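Local coordinates for uncharacterized protein (Shigella flexneri 5a str. M90T, PDB 5EUR) that is of unknown function, a small, mostly helical bacterial protein belonging to a family of uncharacterised domains, at residues A[49-61]-A[74-88]. Numbering follows the deposited sequence.
Sequences NSNRILNDIHAAG and WAQSNAQERQEAERR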
loop_
_atom_site.group_PDB
_atom_site.type_symbol
_atom_site.label_atom_id
_atom_site.label_comp_id
_atom_site.label_asym_id
_atom_site.label_seq_id
_atom_site.Cartn_x
_atom_site.Cartn_y
_atom_site.Cartn_z
ATOM N N ASN A 49 -14.486 -12.401 -1.863
ATOM C CA ASN A 49 -13.105 -11.970 -1.682
ATOM C C ASN A 49 -12.962 -11.121 -0.429
ATOM O O ASN A 49 -12.017 -11.308 0.356
ATOM C CB ASN A 49 -12.623 -11.191 -2.914
ATOM C CG ASN A 49 -11.113 -11.033 -2.954
ATOM O OD1 ASN A 49 -10.394 -11.584 -2.119
ATOM N ND2 ASN A 49 -10.619 -10.275 -3.935
ATOM N N SER A 50 -13.881 -10.172 -0.226
ATOM C CA SER A 50 -13.755 -9.330 0.963
ATOM C C SER A 50 -13.951 -10.154 2.233
ATOM O O SER A 50 -13.307 -9.885 3.254
ATOM C CB SER A 50 -14.718 -8.136 0.909
ATOM O OG SER A 50 -16.087 -8.496 0.780
ATOM N N ASN A 51 -14.799 -11.182 2.178
ATOM C CA ASN A 51 -14.931 -12.060 3.335
ATOM C C ASN A 51 -13.625 -12.771 3.636
ATOM O O ASN A 51 -13.247 -12.888 4.808
ATOM C CB ASN A 51 -16.046 -13.083 3.116
ATOM C CG ASN A 51 -17.422 -12.490 3.283
ATOM O OD1 ASN A 51 -17.595 -11.421 3.868
ATOM N ND2 ASN A 51 -18.426 -13.190 2.761
ATOM N N ARG A 52 -12.925 -13.261 2.596
ATOM C CA ARG A 52 -11.616 -13.881 2.814
ATOM C C ARG A 52 -10.645 -12.914 3.487
ATOM O O ARG A 52 -9.975 -13.254 4.481
ATOM C CB ARG A 52 -11.025 -14.363 1.484
ATOM C CG ARG A 52 -11.587 -15.669 0.941
ATOM C CD ARG A 52 -10.922 -16.021 -0.410
ATOM N NE ARG A 52 -9.458 -16.016 -0.322
ATOM C CZ ARG A 52 -8.705 -17.089 -0.084
ATOM N NH1 ARG A 52 -9.264 -18.278 0.079
ATOM N NH2 ARG A 52 -7.384 -16.972 -0.018
ATOM N N ILE A 53 -10.524 -11.707 2.925
ATOM C CA ILE A 53 -9.626 -10.712 3.505
ATOM C C ILE A 53 -9.939 -10.506 4.981
ATOM O O ILE A 53 -9.046 -10.524 5.836
ATOM C CB ILE A 53 -9.731 -9.388 2.733
ATOM C CG1 ILE A 53 -9.170 -9.554 1.317
ATOM C CG2 ILE A 53 -8.983 -8.299 3.466
ATOM C CD1 ILE A 53 -9.614 -8.426 0.375
ATOM N N LEU A 54 -11.220 -10.298 5.299
ATOM C CA LEU A 54 -11.580 -9.956 6.675
ATOM C C LEU A 54 -11.425 -11.146 7.612
ATOM O O LEU A 54 -11.143 -10.958 8.798
ATOM C CB LEU A 54 -12.990 -9.369 6.722
ATOM C CG LEU A 54 -13.022 -7.938 6.146
ATOM C CD1 LEU A 54 -14.440 -7.407 6.028
ATOM C CD2 LEU A 54 -12.180 -6.997 7.018
ATOM N N ASN A 55 -11.591 -12.369 7.114
ATOM C CA ASN A 55 -11.261 -13.513 7.956
ATOM C C ASN A 55 -9.775 -13.519 8.303
ATOM O O ASN A 55 -9.404 -13.818 9.440
ATOM C CB ASN A 55 -11.685 -14.817 7.281
ATOM C CG ASN A 55 -13.164 -15.129 7.488
ATOM O OD1 ASN A 55 -13.744 -14.823 8.539
ATOM N ND2 ASN A 55 -13.771 -15.771 6.503
ATOM N N ASP A 56 -8.904 -13.156 7.356
ATOM C CA ASP A 56 -7.480 -13.092 7.693
ATOM C C ASP A 56 -7.161 -11.930 8.634
ATOM O O ASP A 56 -6.267 -12.041 9.497
ATOM C CB ASP A 56 -6.660 -13.002 6.408
ATOM C CG ASP A 56 -6.706 -14.293 5.620
ATOM O OD1 ASP A 56 -7.079 -15.348 6.208
ATOM O OD2 ASP A 56 -6.394 -14.251 4.422
ATOM N N ILE A 57 -7.869 -10.807 8.476
ATOM C CA ILE A 57 -7.714 -9.685 9.398
ATOM C C ILE A 57 -8.099 -10.111 10.812
ATOM O O ILE A 57 -7.361 -9.875 11.774
ATOM C CB ILE A 57 -8.553 -8.487 8.911
ATOM C CG1 ILE A 57 -8.012 -7.963 7.576
ATOM C CG2 ILE A 57 -8.622 -7.392 9.965
ATOM C CD1 ILE A 57 -6.526 -7.614 7.607
ATOM N N HIS A 58 -9.252 -10.772 10.946
ATOM C CA HIS A 58 -9.723 -11.252 12.242
ATOM C C HIS A 58 -8.751 -12.260 12.836
ATOM O O HIS A 58 -8.403 -12.181 14.023
ATOM C CB HIS A 58 -11.108 -11.878 12.061
ATOM C CG HIS A 58 -11.789 -12.263 13.341
ATOM N ND1 HIS A 58 -12.321 -11.336 14.212
ATOM C CD2 HIS A 58 -12.068 -13.482 13.863
ATOM C CE1 HIS A 58 -12.890 -11.970 15.229
ATOM N NE2 HIS A 58 -12.737 -13.270 15.047
ATOM N N ALA A 59 -8.284 -13.197 12.012
ATOM C CA ALA A 59 -7.369 -14.237 12.479
ATOM C C ALA A 59 -6.063 -13.659 13.001
ATOM O O ALA A 59 -5.425 -14.264 13.875
ATOM C CB ALA A 59 -7.083 -15.222 11.350
ATOM N N ALA A 60 -5.630 -12.515 12.461
ATOM C CA ALA A 60 -4.386 -11.907 12.903
ATOM C C ALA A 60 -4.520 -11.118 14.200
ATOM O O ALA A 60 -3.515 -10.601 14.698
ATOM C CB ALA A 60 -3.840 -10.999 11.796
ATOM N N GLY A 61 -5.720 -10.993 14.753
ATOM C CA GLY A 61 -5.905 -10.193 15.942
ATOM C C GLY A 61 -6.278 -8.752 15.691
ATOM O O GLY A 61 -6.323 -7.963 16.644
ATOM N N TRP A 74 -19.293 -9.386 6.207
ATOM C CA TRP A 74 -18.481 -10.443 6.805
ATOM C C TRP A 74 -19.127 -10.982 8.077
ATOM O O TRP A 74 -19.130 -12.195 8.311
ATOM C CB TRP A 74 -17.071 -9.907 7.092
ATOM C CG TRP A 74 -16.229 -10.759 7.993
ATOM C CD1 TRP A 74 -15.547 -11.905 7.668
ATOM C CD2 TRP A 74 -15.990 -10.530 9.384
ATOM N NE1 TRP A 74 -14.877 -12.381 8.775
ATOM C CE2 TRP A 74 -15.146 -11.561 9.841
ATOM C CE3 TRP A 74 -16.403 -9.541 10.287
ATOM C CZ2 TRP A 74 -14.712 -11.639 11.179
ATOM C CZ3 TRP A 74 -15.971 -9.620 11.613
ATOM C CH2 TRP A 74 -15.126 -10.658 12.037
ATOM N N ALA A 75 -19.690 -10.093 8.892
ATOM C CA ALA A 75 -20.271 -10.480 10.176
ATOM C C ALA A 75 -21.513 -11.333 9.999
ATOM O O ALA A 75 -21.859 -12.115 10.896
ATOM C CB ALA A 75 -20.607 -9.239 11.001
ATOM N N GLN A 76 -22.221 -11.182 8.880
ATOM C CA GLN A 76 -23.370 -12.047 8.636
ATOM C C GLN A 76 -23.123 -13.068 7.525
ATOM O O GLN A 76 -24.072 -13.552 6.897
ATOM C CB GLN A 76 -24.604 -11.191 8.372
ATOM C CG GLN A 76 -24.921 -10.326 9.595
ATOM C CD GLN A 76 -25.663 -9.044 9.284
ATOM O OE1 GLN A 76 -26.886 -8.985 9.389
ATOM N NE2 GLN A 76 -24.924 -8.005 8.904
ATOM N N SER A 77 -21.851 -13.446 7.326
ATOM C CA SER A 77 -21.347 -14.361 6.310
ATOM C C SER A 77 -21.115 -15.754 6.901
ATOM O O SER A 77 -21.469 -16.027 8.053
ATOM C CB SER A 77 -20.055 -13.817 5.694
ATOM O OG SER A 77 -18.943 -13.989 6.576
ATOM N N ASN A 78 -20.522 -16.650 6.096
ATOM C CA ASN A 78 -20.354 -18.063 6.439
ATOM C C ASN A 78 -19.808 -18.254 7.849
ATOM O O ASN A 78 -18.657 -17.907 8.153
ATOM C CB ASN A 78 -19.430 -18.761 5.430
ATOM C CG ASN A 78 -19.088 -20.201 5.826
ATOM O OD1 ASN A 78 -19.857 -20.867 6.512
ATOM N ND2 ASN A 78 -17.934 -20.683 5.375
ATOM N N ALA A 79 -20.648 -18.845 8.703
ATOM C CA ALA A 79 -20.304 -18.974 10.112
ATOM C C ALA A 79 -19.102 -19.886 10.317
ATOM O O ALA A 79 -18.274 -19.630 11.193
ATOM C CB ALA A 79 -21.509 -19.478 10.908
ATOM N N GLN A 80 -18.988 -20.966 9.536
ATOM C CA GLN A 80 -17.886 -21.897 9.770
ATOM C C GLN A 80 -16.540 -21.300 9.368
ATOM O O GLN A 80 -15.537 -21.494 10.069
ATOM C CB GLN A 80 -18.112 -23.219 9.041
ATOM C CG GLN A 80 -17.148 -24.296 9.519
ATOM C CD GLN A 80 -16.990 -24.306 11.038
ATOM O OE1 GLN A 80 -17.971 -24.453 11.775
ATOM N NE2 GLN A 80 -15.759 -24.113 11.514
ATOM N N GLU A 81 -16.482 -20.596 8.235
ATOM C CA GLU A 81 -15.220 -19.953 7.886
ATOM C C GLU A 81 -14.878 -18.863 8.892
ATOM O O GLU A 81 -13.707 -18.723 9.287
ATOM C CB GLU A 81 -15.265 -19.387 6.468
ATOM C CG GLU A 81 -14.500 -20.232 5.455
ATOM C CD GLU A 81 -13.016 -20.338 5.779
ATOM O OE1 GLU A 81 -12.480 -19.439 6.460
ATOM O OE2 GLU A 81 -12.384 -21.330 5.359
ATOM N N ARG A 82 -15.890 -18.101 9.338
ATOM C CA ARG A 82 -15.639 -17.124 10.395
ATOM C C ARG A 82 -15.125 -17.808 11.651
ATOM O O ARG A 82 -14.271 -17.267 12.356
ATOM C CB ARG A 82 -16.897 -16.321 10.728
ATOM C CG ARG A 82 -17.171 -15.120 9.848
ATOM C CD ARG A 82 -18.262 -14.239 10.445
ATOM N NE ARG A 82 -19.606 -14.790 10.263
ATOM C CZ ARG A 82 -20.390 -15.210 11.250
ATOM N NH1 ARG A 82 -19.975 -15.139 12.508
ATOM N NH2 ARG A 82 -21.596 -15.694 10.982
ATOM N N GLN A 83 -15.639 -19.001 11.953
ATOM C CA GLN A 83 -15.208 -19.696 13.162
ATOM C C GLN A 83 -13.777 -20.199 13.040
ATOM O O GLN A 83 -13.027 -20.185 14.020
ATOM C CB GLN A 83 -16.168 -20.847 13.474
ATOM C CG GLN A 83 -15.759 -21.690 14.675
ATOM C CD GLN A 83 -15.620 -20.893 15.960
ATOM O OE1 GLN A 83 -16.207 -19.821 16.117
ATOM N NE2 GLN A 83 -14.839 -21.425 16.897
ATOM N N GLU A 84 -13.373 -20.643 11.850
ATOM C CA GLU A 84 -11.973 -21.007 11.651
ATOM C C GLU A 84 -11.076 -19.795 11.865
ATOM O O GLU A 84 -10.007 -19.897 12.486
ATOM C CB GLU A 84 -11.776 -21.603 10.257
ATOM C CG GLU A 84 -12.416 -22.980 10.086
ATOM C CD GLU A 84 -11.919 -23.988 11.105
ATOM O OE1 GLU A 84 -10.687 -24.073 11.313
ATOM O OE2 GLU A 84 -12.762 -24.684 11.713
ATOM N N ALA A 85 -11.523 -18.629 11.385
ATOM C CA ALA A 85 -10.790 -17.398 11.668
ATOM C C ALA A 85 -10.725 -17.119 13.166
ATOM O O ALA A 85 -9.692 -16.681 13.678
ATOM C CB ALA A 85 -11.436 -16.224 10.933
ATOM N N GLU A 86 -11.824 -17.358 13.883
ATOM C CA GLU A 86 -11.842 -17.123 15.325
ATOM C C GLU A 86 -10.876 -18.054 16.056
ATOM O O GLU A 86 -10.189 -17.633 16.991
ATOM C CB GLU A 86 -13.267 -17.281 15.862
ATOM C CG GLU A 86 -13.379 -17.145 17.377
ATOM C CD GLU A 86 -13.176 -15.725 17.902
ATOM O OE1 GLU A 86 -13.288 -14.758 17.118
ATOM O OE2 GLU A 86 -12.907 -15.571 19.118
ATOM N N ARG A 87 -10.797 -19.319 15.641
ATOM C CA ARG A 87 -9.823 -20.232 16.238
ATOM C C ARG A 87 -8.406 -19.714 16.056
ATOM O O ARG A 87 -7.601 -19.708 17.002
ATOM C CB ARG A 87 -9.957 -21.617 15.612
ATOM C CG ARG A 87 -11.131 -22.404 16.143
ATOM C CD ARG A 87 -11.341 -23.685 15.362
ATOM N NE ARG A 87 -10.239 -24.632 15.515
ATOM C CZ ARG A 87 -10.188 -25.586 16.444
ATOM N NH1 ARG A 87 -11.173 -25.717 17.319
ATOM N NH2 ARG A 87 -9.151 -26.409 16.499
ATOM N N ARG A 88 -8.087 -19.261 14.834
ATOM C CA ARG A 88 -6.762 -18.697 14.579
ATOM C C ARG A 88 -6.520 -17.451 15.432
ATOM O O ARG A 88 -5.420 -17.260 15.966
ATOM C CB ARG A 88 -6.639 -18.396 13.080
ATOM C CG ARG A 88 -6.723 -19.667 12.212
ATOM C CD ARG A 88 -6.700 -19.411 10.699
ATOM N NE ARG A 88 -5.683 -18.475 10.241
ATOM C CZ ARG A 88 -5.873 -17.586 9.268
ATOM N NH1 ARG A 88 -7.048 -17.503 8.651
ATOM N NH2 ARG A 88 -4.885 -16.778 8.913
HETATM O O HOH W 1 -16.972 -16.306 6.365
HETATM O O HOH W 2 -11.762 -17.208 4.734
#
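Trp74, at the end of helix 68-75, lays its indole against helix 49-59 in knobs-into-holes packing, set among Asn51, Leu54, Asn55 and His58; Asn55 in turn fits among Trp74, Glu81, Arg82 and Ala85. Leu54 CB sits over one indole face in a CH-pi contact, 3.9 Å from the centroid of the five-membered ring, while Arg82 CD covers the opposite face near its rim. With CG anti to the backbone N (chi1 -173°), His58 brings its imidazole obliquely against the six-membered ring, CH2 of Trp74 lying over one imidazole face.

Three polar links cross the interface. Asn55 OD1 lies near the indole plane and accepts from Trp74 NE1 at 2.7 Å, the nitrogen standing above the Asn55 carbonyl plane. ND2 of the same amide donates to two waters, one held by Ser77 OG and Asn78 O, the other by Glu81 OE1. His58 NE2 donates to Glu86 OE1 at 2.6 Å; Glu86 OE2 forms a salt bridge with Lys90. Arg88 NH1 makes a longer salt bridge to Asp56 OD1, 3.3 Å, while Asp56 OD2 accepts from Leu8 N; the guanidinium lies flat over Ala59 CB, 3.4 Å from Arg88 CZ.

Small residues let the backbones close up, Ala59 CA lying 3.6 Å from Ala85 O. Helices 49-59 and 79-88 run roughly parallel, axes 8.0 Å apart at -25°. A short turn leads from helix 68-75 into helix 79-99; helix 47-59 also packs on helix 28-43 and strand 10-12.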